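Local coordinates for protein acyl-coenzyme A thioesterase PaaI (Escherichia coli, PDB 2FS2) that hydrolyses ring-hydroxylated phenylacetyl-CoA thioesters in the phenylacetate degradation pathway, working as a homotetrameric hot dog-fold thioesterase, at residues 32-36 against 98-102; 46-52 against 88-92; 60-65 against 111-115; 72-77 against 131-137. One frame throughout, in Å; residues are numbered along the deposited sequence.

Contact 1: 32-36 against 98-102; sequences EGFAV and TAQVR
Strands 34-36 and 98-101 run antiparallel, axes 4.7 Å apart at 176°. Ala35 and Ala99 form the hydrogen-bonded pair (Ala35 N to Ala99 O 3.2 Å, Ala99 N to Ala35 O 2.8 Å), flanked by the non-hydrogen-bonded pairs Phe34-Gln100 and Val36-Thr98; Val101 N donates to Gly33 O at 2.9 Å. The ring of Phe34 (chi1 t, chi2 82°) slants toward the partner strand, with CE1 3.6 Å from Thr98 CG2 and its edge toward Gln100, CD1 to CG 4.2 Å. Thr98 (m) also sets OG1 3.6 Å from CG2 of Val36 (t). Gly33, at phi 74°, psi 22°, has no side chain where a CB would clash with CG1 of Val101 (p). The two alanines occupy the other face, the one covered by helix 54-70 in this hot dog fold: Ala35 touches Tyr67, and Ala99 touches Ala64 and Ala68. Strand 26-31 borders 34-40 on its far side, and strand 108-116 borders 94-101.

Contact 2: 46-52 against 88-92; sequences LNGHQSC and PGFAG
Leu46 (chi1 m, chi2 t) lies over the backbone of 89-91, its CD2 4.1 Å from Gly89 O and 3.9 Å from Ala91 N, while its CD1 meets Ala91 CB at 4.3 Å. From here residues 46-52 fold back on themselves. Asn47 to Gln50 make a type I beta turn, closed by Gln50 N to Asn47 O at 3.1 Å; a second backbone bond, Asn47 N to Ser51 O at 2.8 Å, ties the ends of the loop together. Asn47 (chi1 p) turns its OD1 inward to accept from His49 N at 2.6 Å, an Asx turn, and from Ser51 N at 3.1 Å. Gln50 takes phi 67°, psi 34°, after which the chain extends through Ser51 and Cys52 beside 88-90. In the hot dog fold of this thioesterase, the contact joins the loop leading into helix 54-70 to the loop between strands 76-85 and 94-101. One direct backbone bond ties them, Cys52 N to Gly89 O at 2.7 Å. Two waters add to it: water 1 donates to Gln50 O (2.4 Å) and accepts from Ala91 N (2.8 Å); water 2 donates to Cys52 O (2.6 Å), accepts from Gly89 N (3.1 Å) and bonds Ser51 OG (3.0 Å). The Phe90 ring (chi1 m) presents its edge to Gln50 O, CD2 to O 3.5 Å. At the tip of the turn, His49 packs on Val77 of the third subunit.

Contact 3: 60-65 against 111-115; sequences LADTAF and YDIEI
Helix against curled sheet, the sausage-and-bun packing of the hot dog fold, is seen here at its centre: helix 60-65 crosses strand 111-115 at 136°, axes 8.6 Å apart. Alternate strand residues Tyr111, Ile113 and Ile115 point toward the helix, which meets them with Leu60, Ala61, Ala64 and Phe65. The small alanines form a shallow place on the helix into which Ile113 (chi1 m, chi2 p) fits, CG2 3.9 Å from Ala61 CB and CG1 4.3 Å from Ala64 CB. Its CD1 reaches on to Phe65 CB at 3.7 Å. Ile115 (m, t) extends CD1 toward Leu60 CD2 (3.9 Å) and Ala61 CB (4.0 Å). Phe65 (chi1 t) and Tyr111 (chi1 m) meet obliquely, ring centroids 5.8 Å apart and planes at 51°. On the reverse face, Asp112 forms salt bridges with Arg102 and Arg127, and with Arg127 of the second subunit. The Tyr111 hydroxyl bonds Gln104 and Gln72, while lower on the side chain its CB lies 3.6 Å from Phe65 CD1.

Contact 4: 72-77 against 131-137; sequences QGLAAV and HRIGGTI
An antiparallel strand pairing that continues into a wrapped C-terminal loop joins the start of strand 76-85, just after helix 54-70, to the end of strand 122-132, at the surface of the hot dog fold. Val77 and His131 make the hydrogen-bonded pair, Val77 N to His131 O 3.1 Å and His131 N to Val77 O 2.9 Å; Ala76 and Arg132 follow as a non-hydrogen-bonded pair, CA atoms 4.0 Å apart. Ile133 N then donates to Ala75 O (3.1 Å). Gly134 and Gly135, both with positive phi, swing the chain around Ala75, whose N bonds Gly135 O at 3.1 Å. Water 3 fills the bend, donating to Ala75 O (2.7 Å) and Gly135 O (3.2 Å) and accepting from Gly134 N (2.9 Å). Ala75 CB points into the loop, 3.8 Å from Ile133 CG1, and Ile133 CG2 meets CG2 of Val77 (chi1 m) at 3.7 Å. Gly73, at phi 96°, turns the chain out of the helix. Ile137, though poorly ordered, packs on Asn9 and Met13 of helix 2-15, and Ile133 touches His49 of the third subunit. The extended Arg132 (m, t, t) bonds Lys106 O and lays one guanidinium face over Leu74, NH1 3.4 Å from CD1.

Contact 3 lies near the centre of the chain, where helix 54-70 meets the sheet, and contact 1 is only about 8 Å away between centres: strands 94-101 and 108-116 are neighbours, joined by bonds such as Gln100 N to Asp112 O at 2.8 Å. Contact 4, about 17 Å from contact 3 between centres, touches it through Tyr111 OH and Gln72 OE1, 2.9 Å apart. Contact 2 lies at the opposite end, its centre about 34 Å from that of contact 4. The first segments come in the order 1, 2, 3, 4; the second segments run 2, 1, 3, 4, so only contact 2 falls wholly between the two halves of another, contact 1. With the segments interleaved in this way, helix 54-70, the sheet and the loops at both ends belong to one compact domain.

Contact 1: 32-36 against 98-102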
loop_
_atom_site.group_PDB
_atom_site.type_symbol
_atom_site.label_atom_id
_atom_site.label_comp_id
_atom_site.label_asym_id
_atom_site.label_seq_id
_atom_site.Cartn_x
_atom_site.Cartn_y
_atom_site.Cartn_z
ATOM N N GLU B 32 -17.588 -15.203 -11.762
ATOM C CA GLU B 32 -16.416 -15.790 -11.119
ATOM C C GLU B 32 -15.351 -14.664 -10.985
ATOM O O GLU B 32 -15.085 -14.053 -11.971
ATOM C CB GLU B 32 -15.875 -16.787 -12.093
ATOM C CG GLU B 32 -14.556 -17.327 -11.607
ATOM C CD GLU B 32 -14.108 -18.549 -12.452
ATOM O OE1 GLU B 32 -14.071 -18.338 -13.692
ATOM O OE2 GLU B 32 -13.845 -19.701 -11.876
ATOM N N GLY B 33 -14.790 -14.397 -9.813
ATOM C CA GLY B 33 -13.805 -13.328 -9.653
ATOM C C GLY B 33 -14.453 -11.920 -9.682
ATOM O O GLY B 33 -13.746 -10.923 -9.991
ATOM N N PHE B 34 -15.760 -11.783 -9.390
ATOM C CA PHE B 34 -16.395 -10.510 -9.695
ATOM C C PHE B 34 -17.595 -10.368 -8.809
ATOM O O PHE B 34 -18.442 -11.303 -8.816
ATOM C CB PHE B 34 -16.804 -10.417 -11.172
ATOM C CG PHE B 34 -17.526 -9.118 -11.539
ATOM C CD1 PHE B 34 -16.775 -7.910 -11.823
ATOM C CD2 PHE B 34 -18.931 -9.080 -11.622
ATOM C CE1 PHE B 34 -17.492 -6.670 -12.153
ATOM C CE2 PHE B 34 -19.617 -7.852 -11.927
ATOM C CZ PHE B 34 -18.890 -6.631 -12.222
ATOM N N ALA B 35 -17.760 -9.194 -8.171
ATOM C CA ALA B 35 -18.964 -8.947 -7.298
ATOM C C ALA B 35 -19.226 -7.442 -7.236
ATOM O O ALA B 35 -18.265 -6.669 -7.253
ATOM C CB ALA B 35 -18.694 -9.461 -5.845
ATOM N N VAL B 36 -20.483 -7.036 -7.106
ATOM C CA VAL B 36 -20.932 -5.654 -7.059
ATOM C C VAL B 36 -21.902 -5.650 -5.923
ATOM O O VAL B 36 -22.816 -6.544 -5.850
ATOM C CB VAL B 36 -21.627 -5.176 -8.367
ATOM C CG1 VAL B 36 -22.170 -3.746 -8.251
ATOM C CG2 VAL B 36 -20.745 -5.206 -9.558
ATOM N N THR B 98 -17.498 -2.382 -6.635
ATOM C CA THR B 98 -17.286 -3.402 -7.601
ATOM C C THR B 98 -15.901 -3.966 -7.389
ATOM O O THR B 98 -14.925 -3.217 -7.406
ATOM C CB THR B 98 -17.308 -2.783 -8.911
ATOM O OG1 THR B 98 -18.646 -2.277 -9.186
ATOM C CG2 THR B 98 -17.116 -3.771 -10.069
ATOM N N ALA B 99 -15.817 -5.291 -7.300
ATOM C CA ALA B 99 -14.558 -5.936 -7.048
ATOM C C ALA B 99 -14.253 -6.808 -8.246
ATOM O O ALA B 99 -15.118 -7.510 -8.718
ATOM C CB ALA B 99 -14.723 -6.741 -5.797
ATOM N N GLN B 100 -13.032 -6.799 -8.769
ATOM C CA GLN B 100 -12.678 -7.526 -9.978
ATOM C C GLN B 100 -11.339 -8.217 -9.672
ATOM O O GLN B 100 -10.430 -7.545 -9.177
ATOM C CB GLN B 100 -12.179 -6.523 -10.987
ATOM C CG GLN B 100 -13.055 -5.920 -11.825
ATOM C CD GLN B 100 -12.329 -4.817 -12.585
ATOM O OE1 GLN B 100 -11.499 -5.099 -13.450
ATOM N NE2 GLN B 100 -12.612 -3.603 -12.243
ATOM N N VAL B 101 -11.219 -9.490 -10.001
ATOM C CA VAL B 101 -9.950 -10.239 -9.870
ATOM C C VAL B 101 -8.919 -9.633 -10.904
ATOM O O VAL B 101 -9.263 -9.336 -12.051
ATOM C CB VAL B 101 -10.171 -11.763 -10.040
ATOM C CG1 VAL B 101 -10.707 -12.114 -11.360
ATOM C CG2 VAL B 101 -8.883 -12.554 -9.875
ATOM N N ARG B 102 -7.717 -9.329 -10.432
ATOM C CA ARG B 102 -6.514 -9.053 -11.314
ATOM C C ARG B 102 -5.581 -10.267 -11.407
ATOM O O ARG B 102 -4.977 -10.448 -12.397
ATOM C CB ARG B 102 -5.678 -7.961 -10.648
ATOM C CG ARG B 102 -6.508 -6.679 -10.404
ATOM C CD ARG B 102 -7.199 -6.111 -11.661
ATOM N NE ARG B 102 -6.329 -5.899 -12.825
ATOM C CZ ARG B 102 -5.508 -4.819 -13.027
ATOM N NH1 ARG B 102 -5.367 -3.884 -12.137
ATOM N NH2 ARG B 102 -4.856 -4.637 -14.149
#

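Contact 2: 46-52 against 88-92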
loop_
_atom_site.group_PDB
_atom_site.type_symbol
_atom_site.label_atom_id
_atom_site.label_comp_id
_atom_site.label_asym_id
_atom_site.label_seq_id
_atom_site.Cartn_x
_atom_site.Cartn_y
_atom_site.Cartn_z
ATOM N N LEU B 46 -22.041 8.639 9.931
ATOM C CA LEU B 46 -21.313 9.911 9.729
ATOM C C LEU B 46 -20.365 10.386 10.870
ATOM O O LEU B 46 -20.671 10.271 12.046
ATOM C CB LEU B 46 -22.335 11.033 9.437
ATOM C CG LEU B 46 -23.364 10.897 8.312
ATOM C CD1 LEU B 46 -24.275 12.185 8.322
ATOM C CD2 LEU B 46 -22.709 10.687 6.924
ATOM N N ASN B 47 -19.227 10.947 10.479
ATOM C CA ASN B 47 -18.298 11.655 11.354
ATOM C C ASN B 47 -18.694 13.135 11.527
ATOM O O ASN B 47 -19.801 13.541 11.128
ATOM C CB ASN B 47 -16.944 11.641 10.693
ATOM C CG ASN B 47 -16.964 12.364 9.355
ATOM O OD1 ASN B 47 -17.732 13.344 9.135
ATOM N ND2 ASN B 47 -16.153 11.872 8.432
ATOM N N GLY B 48 -17.743 13.937 12.027
ATOM C CA GLY B 48 -17.936 15.349 12.343
ATOM C C GLY B 48 -18.069 16.341 11.201
ATOM O O GLY B 48 -18.342 17.536 11.418
ATOM N N HIS B 49 -17.915 15.842 9.977
ATOM C CA HIS B 49 -18.050 16.656 8.758
ATOM C C HIS B 49 -19.338 16.250 7.949
ATOM O O HIS B 49 -19.602 16.777 6.861
ATOM C CB HIS B 49 -16.709 16.569 7.980
ATOM C CG HIS B 49 -15.579 16.033 8.825
ATOM N ND1 HIS B 49 -15.041 16.739 9.891
ATOM C CD2 HIS B 49 -14.934 14.835 8.811
ATOM C CE1 HIS B 49 -14.103 16.008 10.479
ATOM N NE2 HIS B 49 -14.018 14.848 9.844
ATOM N N GLN B 50 -20.133 15.371 8.586
ATOM C CA GLN B 50 -21.413 14.748 8.147
ATOM C C GLN B 50 -21.156 13.805 6.977
ATOM O O GLN B 50 -21.990 13.642 6.074
ATOM C CB GLN B 50 -22.539 15.744 7.828
ATOM C CG GLN B 50 -23.000 16.715 8.939
ATOM C CD GLN B 50 -23.457 18.085 8.327
ATOM O OE1 GLN B 50 -24.622 18.236 7.884
ATOM N NE2 GLN B 50 -22.524 19.057 8.266
ATOM N N SER B 51 -19.980 13.179 7.044
ATOM C CA SER B 51 -19.396 12.359 6.005
ATOM C C SER B 51 -19.268 10.957 6.530
ATOM O O SER B 51 -19.063 10.781 7.729
ATOM C CB SER B 51 -17.995 12.855 5.773
ATOM O OG SER B 51 -17.655 12.618 4.442
ATOM N N CYS B 52 -19.357 9.966 5.643
ATOM C CA CYS B 52 -19.294 8.571 6.049
ATOM C C CYS B 52 -17.918 8.282 6.704
ATOM O O CYS B 52 -16.862 8.794 6.248
ATOM C CB CYS B 52 -19.552 7.630 4.858
ATOM S SG CYS B 52 -19.670 5.877 5.316
ATOM N N PRO B 88 -15.889 12.289 -0.048
ATOM C CA PRO B 88 -16.714 11.857 1.068
ATOM C C PRO B 88 -17.956 11.091 0.568
ATOM O O PRO B 88 -18.363 11.243 -0.581
ATOM C CB PRO B 88 -17.077 13.183 1.756
ATOM C CG PRO B 88 -16.061 14.201 1.122
ATOM C CD PRO B 88 -15.915 13.750 -0.288
ATOM N N GLY B 89 -18.499 10.224 1.396
ATOM C CA GLY B 89 -19.859 9.717 1.226
ATOM C C GLY B 89 -20.878 10.453 2.155
ATOM O O GLY B 89 -20.731 10.366 3.345
ATOM N N PHE B 90 -21.882 11.167 1.630
ATOM C CA PHE B 90 -22.809 11.931 2.493
ATOM C C PHE B 90 -24.066 11.192 2.671
ATOM O O PHE B 90 -24.370 10.394 1.821
ATOM C CB PHE B 90 -23.192 13.246 1.793
ATOM C CG PHE B 90 -22.050 14.153 1.631
ATOM C CD1 PHE B 90 -21.573 14.449 0.387
ATOM C CD2 PHE B 90 -21.368 14.593 2.725
ATOM C CE1 PHE B 90 -20.460 15.280 0.223
ATOM C CE2 PHE B 90 -20.223 15.371 2.604
ATOM C CZ PHE B 90 -19.771 15.738 1.370
ATOM N N ALA B 91 -24.850 11.502 3.715
ATOM C CA ALA B 91 -26.167 10.845 3.965
ATOM C C ALA B 91 -27.000 10.764 2.728
ATOM O O ALA B 91 -27.105 11.710 1.989
ATOM C CB ALA B 91 -27.006 11.542 5.126
ATOM N N GLY B 92 -27.546 9.582 2.457
ATOM C CA GLY B 92 -28.475 9.412 1.351
ATOM C C GLY B 92 -27.681 8.968 0.128
ATOM O O GLY B 92 -28.306 8.456 -0.826
HETATM O O HOH W 1 -24.137 13.841 5.017
HETATM O O HOH W 2 -16.776 9.842 3.904
#

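Contact 3: 60-65 against 111-115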
loop_
_atom_site.group_PDB
_atom_site.type_symbol
_atom_site.label_atom_id
_atom_site.label_comp_id
_atom_site.label_asym_id
_atom_site.label_seq_id
_atom_site.Cartn_x
_atom_site.Cartn_y
_atom_site.Cartn_z
ATOM N N LEU B 60 -17.520 -1.790 3.319
ATOM C CA LEU B 60 -18.153 -2.011 2.100
ATOM C C LEU B 60 -17.182 -2.600 1.077
ATOM O O LEU B 60 -17.562 -3.445 0.268
ATOM C CB LEU B 60 -18.726 -0.670 1.582
ATOM C CG LEU B 60 -19.352 -0.638 0.176
ATOM C CD1 LEU B 60 -20.575 -1.615 0.076
ATOM C CD2 LEU B 60 -19.842 0.800 -0.143
ATOM N N ALA B 61 -15.940 -2.070 1.037
ATOM C CA ALA B 61 -14.984 -2.536 0.049
ATOM C C ALA B 61 -14.601 -4.010 0.352
ATOM O O ALA B 61 -14.455 -4.820 -0.550
ATOM C CB ALA B 61 -13.700 -1.598 0.019
ATOM N N ASP B 62 -14.555 -4.349 1.603
ATOM C CA ASP B 62 -14.045 -5.606 2.104
ATOM C C ASP B 62 -15.124 -6.606 1.889
ATOM O O ASP B 62 -14.856 -7.788 1.702
ATOM C CB ASP B 62 -13.807 -5.437 3.617
ATOM C CG ASP B 62 -13.147 -6.666 4.282
ATOM O OD1 ASP B 62 -12.333 -7.402 3.621
ATOM O OD2 ASP B 62 -13.341 -6.950 5.489
ATOM N N THR B 63 -16.369 -6.143 1.877
ATOM C CA THR B 63 -17.450 -7.049 1.539
ATOM C C THR B 63 -17.448 -7.405 0.042
ATOM O O THR B 63 -17.653 -8.583 -0.308
ATOM C CB THR B 63 -18.795 -6.403 1.919
ATOM O OG1 THR B 63 -18.829 -6.183 3.330
ATOM C CG2 THR B 63 -19.914 -7.339 1.714
ATOM N N ALA B 64 -17.306 -6.431 -0.886
ATOM C CA ALA B 64 -17.227 -6.791 -2.274
ATOM C C ALA B 64 -15.999 -7.679 -2.484
ATOM O O ALA B 64 -15.997 -8.592 -3.281
ATOM C CB ALA B 64 -17.091 -5.481 -3.224
ATOM N N PHE B 65 -14.926 -7.339 -1.804
ATOM C CA PHE B 65 -13.734 -8.168 -1.892
ATOM C C PHE B 65 -13.963 -9.703 -1.427
ATOM O O PHE B 65 -13.520 -10.630 -2.109
ATOM C CB PHE B 65 -12.692 -7.456 -1.026
ATOM C CG PHE B 65 -11.398 -8.178 -0.912
ATOM C CD1 PHE B 65 -10.836 -8.803 -1.990
ATOM C CD2 PHE B 65 -10.677 -8.109 0.244
ATOM C CE1 PHE B 65 -9.575 -9.527 -1.866
ATOM C CE2 PHE B 65 -9.379 -8.776 0.336
ATOM C CZ PHE B 65 -8.900 -9.520 -0.721
ATOM N N TYR B 111 -7.216 -8.478 -5.984
ATOM C CA TYR B 111 -8.598 -8.023 -6.367
ATOM C C TYR B 111 -8.597 -6.515 -6.202
ATOM O O TYR B 111 -8.108 -6.010 -5.184
ATOM C CB TYR B 111 -9.633 -8.573 -5.396
ATOM C CG TYR B 111 -9.879 -10.098 -5.668
ATOM C CD1 TYR B 111 -8.897 -11.025 -5.296
ATOM C CD2 TYR B 111 -11.002 -10.540 -6.374
ATOM C CE1 TYR B 111 -9.014 -12.406 -5.638
ATOM C CE2 TYR B 111 -11.159 -11.948 -6.749
ATOM C CZ TYR B 111 -10.160 -12.846 -6.307
ATOM O OH TYR B 111 -10.196 -14.120 -6.683
ATOM N N ASP B 112 -9.163 -5.844 -7.189
ATOM C CA ASP B 112 -9.285 -4.387 -7.209
ATOM C C ASP B 112 -10.744 -4.108 -6.937
ATOM O O ASP B 112 -11.585 -4.715 -7.591
ATOM C CB ASP B 112 -9.019 -3.895 -8.573
ATOM C CG ASP B 112 -7.527 -3.636 -8.798
ATOM O OD1 ASP B 112 -6.761 -4.012 -7.866
ATOM O OD2 ASP B 112 -7.014 -3.046 -9.804
ATOM N N ILE B 113 -11.003 -3.132 -6.072
ATOM C CA ILE B 113 -12.364 -2.782 -5.759
ATOM C C ILE B 113 -12.482 -1.251 -6.012
ATOM O O ILE B 113 -11.603 -0.455 -5.652
ATOM C CB ILE B 113 -12.707 -3.063 -4.264
ATOM C CG1 ILE B 113 -12.980 -4.536 -3.907
ATOM C CG2 ILE B 113 -13.936 -2.199 -3.801
ATOM C CD1 ILE B 113 -11.728 -5.523 -4.081
ATOM N N GLU B 114 -13.577 -0.826 -6.609
ATOM C CA GLU B 114 -13.815 0.626 -6.715
ATOM C C GLU B 114 -15.178 0.920 -6.112
ATOM O O GLU B 114 -16.160 0.270 -6.475
ATOM C CB GLU B 114 -13.782 1.003 -8.189
ATOM C CG GLU B 114 -14.166 2.496 -8.467
ATOM C CD GLU B 114 -13.696 2.987 -9.841
ATOM O OE1 GLU B 114 -13.388 2.099 -10.709
ATOM O OE2 GLU B 114 -13.620 4.264 -10.072
ATOM N N ILE B 115 -15.270 1.995 -5.332
ATOM C CA ILE B 115 -16.530 2.482 -4.808
ATOM C C ILE B 115 -16.941 3.819 -5.491
ATOM O O ILE B 115 -16.168 4.757 -5.522
ATOM C CB ILE B 115 -16.534 2.644 -3.212
ATOM C CG1 ILE B 115 -16.104 1.359 -2.462
ATOM C CG2 ILE B 115 -17.936 3.145 -2.686
ATOM C CD1 ILE B 115 -16.105 1.506 -0.892
#

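Contact 4: 72-77 against 131-137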
loop_
_atom_site.group_PDB
_atom_site.type_symbol
_atom_site.label_atom_id
_atom_site.label_comp_id
_atom_site.label_asym_id
_atom_site.label_seq_id
_atom_site.Cartn_x
_atom_site.Cartn_y
_atom_site.Cartn_z
ATOM N N GLN B 72 -15.279 -18.478 -6.335
ATOM C CA GLN B 72 -14.874 -19.691 -7.009
ATOM C C GLN B 72 -15.179 -20.896 -6.112
ATOM O O GLN B 72 -15.015 -22.016 -6.530
ATOM C CB GLN B 72 -13.360 -19.697 -7.412
ATOM C CG GLN B 72 -12.708 -18.427 -8.109
ATOM C CD GLN B 72 -12.528 -17.112 -7.126
ATOM O OE1 GLN B 72 -12.177 -16.037 -7.632
ATOM N NE2 GLN B 72 -12.815 -17.232 -5.775
ATOM N N GLY B 73 -15.636 -20.701 -4.888
ATOM C CA GLY B 73 -15.916 -21.814 -4.003
ATOM C C GLY B 73 -14.828 -22.205 -3.023
ATOM O O GLY B 73 -15.026 -23.147 -2.291
ATOM N N LEU B 74 -13.674 -21.517 -3.008
ATOM C CA LEU B 74 -12.568 -21.780 -2.078
ATOM C C LEU B 74 -12.461 -20.714 -0.996
ATOM O O LEU B 74 -12.202 -19.573 -1.315
ATOM C CB LEU B 74 -11.243 -21.751 -2.844
ATOM C CG LEU B 74 -11.370 -22.982 -3.747
ATOM C CD1 LEU B 74 -10.479 -22.875 -4.986
ATOM C CD2 LEU B 74 -11.224 -24.322 -2.943
ATOM N N ALA B 75 -12.646 -21.094 0.262
ATOM C CA ALA B 75 -12.612 -20.164 1.355
ATOM C C ALA B 75 -11.259 -19.318 1.266
ATOM O O ALA B 75 -10.165 -19.904 1.082
ATOM C CB ALA B 75 -12.684 -20.947 2.703
ATOM N N ALA B 76 -11.354 -18.003 1.417
ATOM C CA ALA B 76 -10.188 -17.143 1.283
ATOM C C ALA B 76 -10.463 -15.920 2.119
ATOM O O ALA B 76 -11.638 -15.550 2.318
ATOM C CB ALA B 76 -9.939 -16.780 -0.135
ATOM N N VAL B 77 -9.380 -15.338 2.651
ATOM C CA VAL B 77 -9.400 -14.179 3.550
ATOM C C VAL B 77 -8.358 -13.117 3.046
ATOM O O VAL B 77 -7.481 -13.429 2.231
ATOM C CB VAL B 77 -9.007 -14.568 5.013
ATOM C CG1 VAL B 77 -9.945 -15.654 5.555
ATOM C CG2 VAL B 77 -7.512 -14.946 5.171
ATOM N N HIS B 131 -5.734 -14.892 0.464
ATOM C CA HIS B 131 -4.965 -16.089 0.770
ATOM C C HIS B 131 -6.040 -17.191 1.000
ATOM O O HIS B 131 -6.954 -16.987 1.771
ATOM C CB HIS B 131 -4.155 -15.797 2.074
ATOM C CG HIS B 131 -3.372 -16.945 2.585
ATOM N ND1 HIS B 131 -3.493 -17.400 3.886
ATOM C CD2 HIS B 131 -2.425 -17.720 1.994
ATOM C CE1 HIS B 131 -2.661 -18.418 4.064
ATOM N NE2 HIS B 131 -1.998 -18.628 2.933
ATOM N N ARG B 132 -5.975 -18.277 0.273
ATOM C CA ARG B 132 -6.954 -19.386 0.570
ATOM C C ARG B 132 -6.555 -20.126 1.826
ATOM O O ARG B 132 -5.372 -20.300 2.098
ATOM C CB ARG B 132 -7.043 -20.312 -0.660
ATOM C CG ARG B 132 -7.566 -19.455 -1.824
ATOM C CD ARG B 132 -7.642 -20.122 -3.068
ATOM N NE ARG B 132 -8.573 -19.462 -3.956
ATOM C CZ ARG B 132 -8.683 -19.831 -5.186
ATOM N NH1 ARG B 132 -7.897 -20.820 -5.588
ATOM N NH2 ARG B 132 -9.518 -19.189 -6.032
ATOM N N ILE B 133 -7.513 -20.512 2.625
ATOM C CA ILE B 133 -7.236 -20.950 3.986
ATOM C C ILE B 133 -7.646 -22.445 4.105
ATOM O O ILE B 133 -7.555 -23.041 5.166
ATOM C CB ILE B 133 -8.019 -20.081 5.003
ATOM C CG1 ILE B 133 -9.491 -19.970 4.619
ATOM C CG2 ILE B 133 -7.408 -18.678 5.163
ATOM C CD1 ILE B 133 -10.449 -19.874 5.857
ATOM N N GLY B 134 -8.116 -23.031 3.014
ATOM C CA GLY B 134 -8.408 -24.447 3.005
ATOM C C GLY B 134 -9.882 -24.770 3.103
ATOM O O GLY B 134 -10.613 -24.262 3.963
ATOM N N GLY B 135 -10.302 -25.645 2.186
ATOM C CA GLY B 135 -11.684 -26.107 2.113
ATOM C C GLY B 135 -12.562 -25.040 1.491
ATOM O O GLY B 135 -12.069 -24.027 0.956
ATOM N N THR B 136 -13.862 -25.313 1.587
ATOM C CA THR B 136 -14.974 -24.542 1.009
ATOM C C THR B 136 -15.559 -23.550 2.022
ATOM O O THR B 136 -15.187 -23.564 3.222
ATOM C CB THR B 136 -16.068 -25.519 0.520
ATOM O OG1 THR B 136 -15.454 -26.709 -0.021
ATOM C CG2 THR B 136 -16.870 -24.901 -0.680
ATOM N N ILE B 137 -16.474 -22.703 1.538
ATOM C CA ILE B 137 -16.757 -21.381 2.162
ATOM C C ILE B 137 -17.781 -21.537 3.295
ATOM O O ILE B 137 -18.327 -22.674 3.446
ATOM C CB ILE B 137 -17.216 -20.352 1.065
ATOM C CG1 ILE B 137 -18.342 -20.927 0.226
ATOM C CG2 ILE B 137 -16.122 -20.081 0.060
ATOM C CD1 ILE B 137 -19.477 -20.006 0.042
HETATM O O HOH W 3 -9.356 -22.439 0.510
#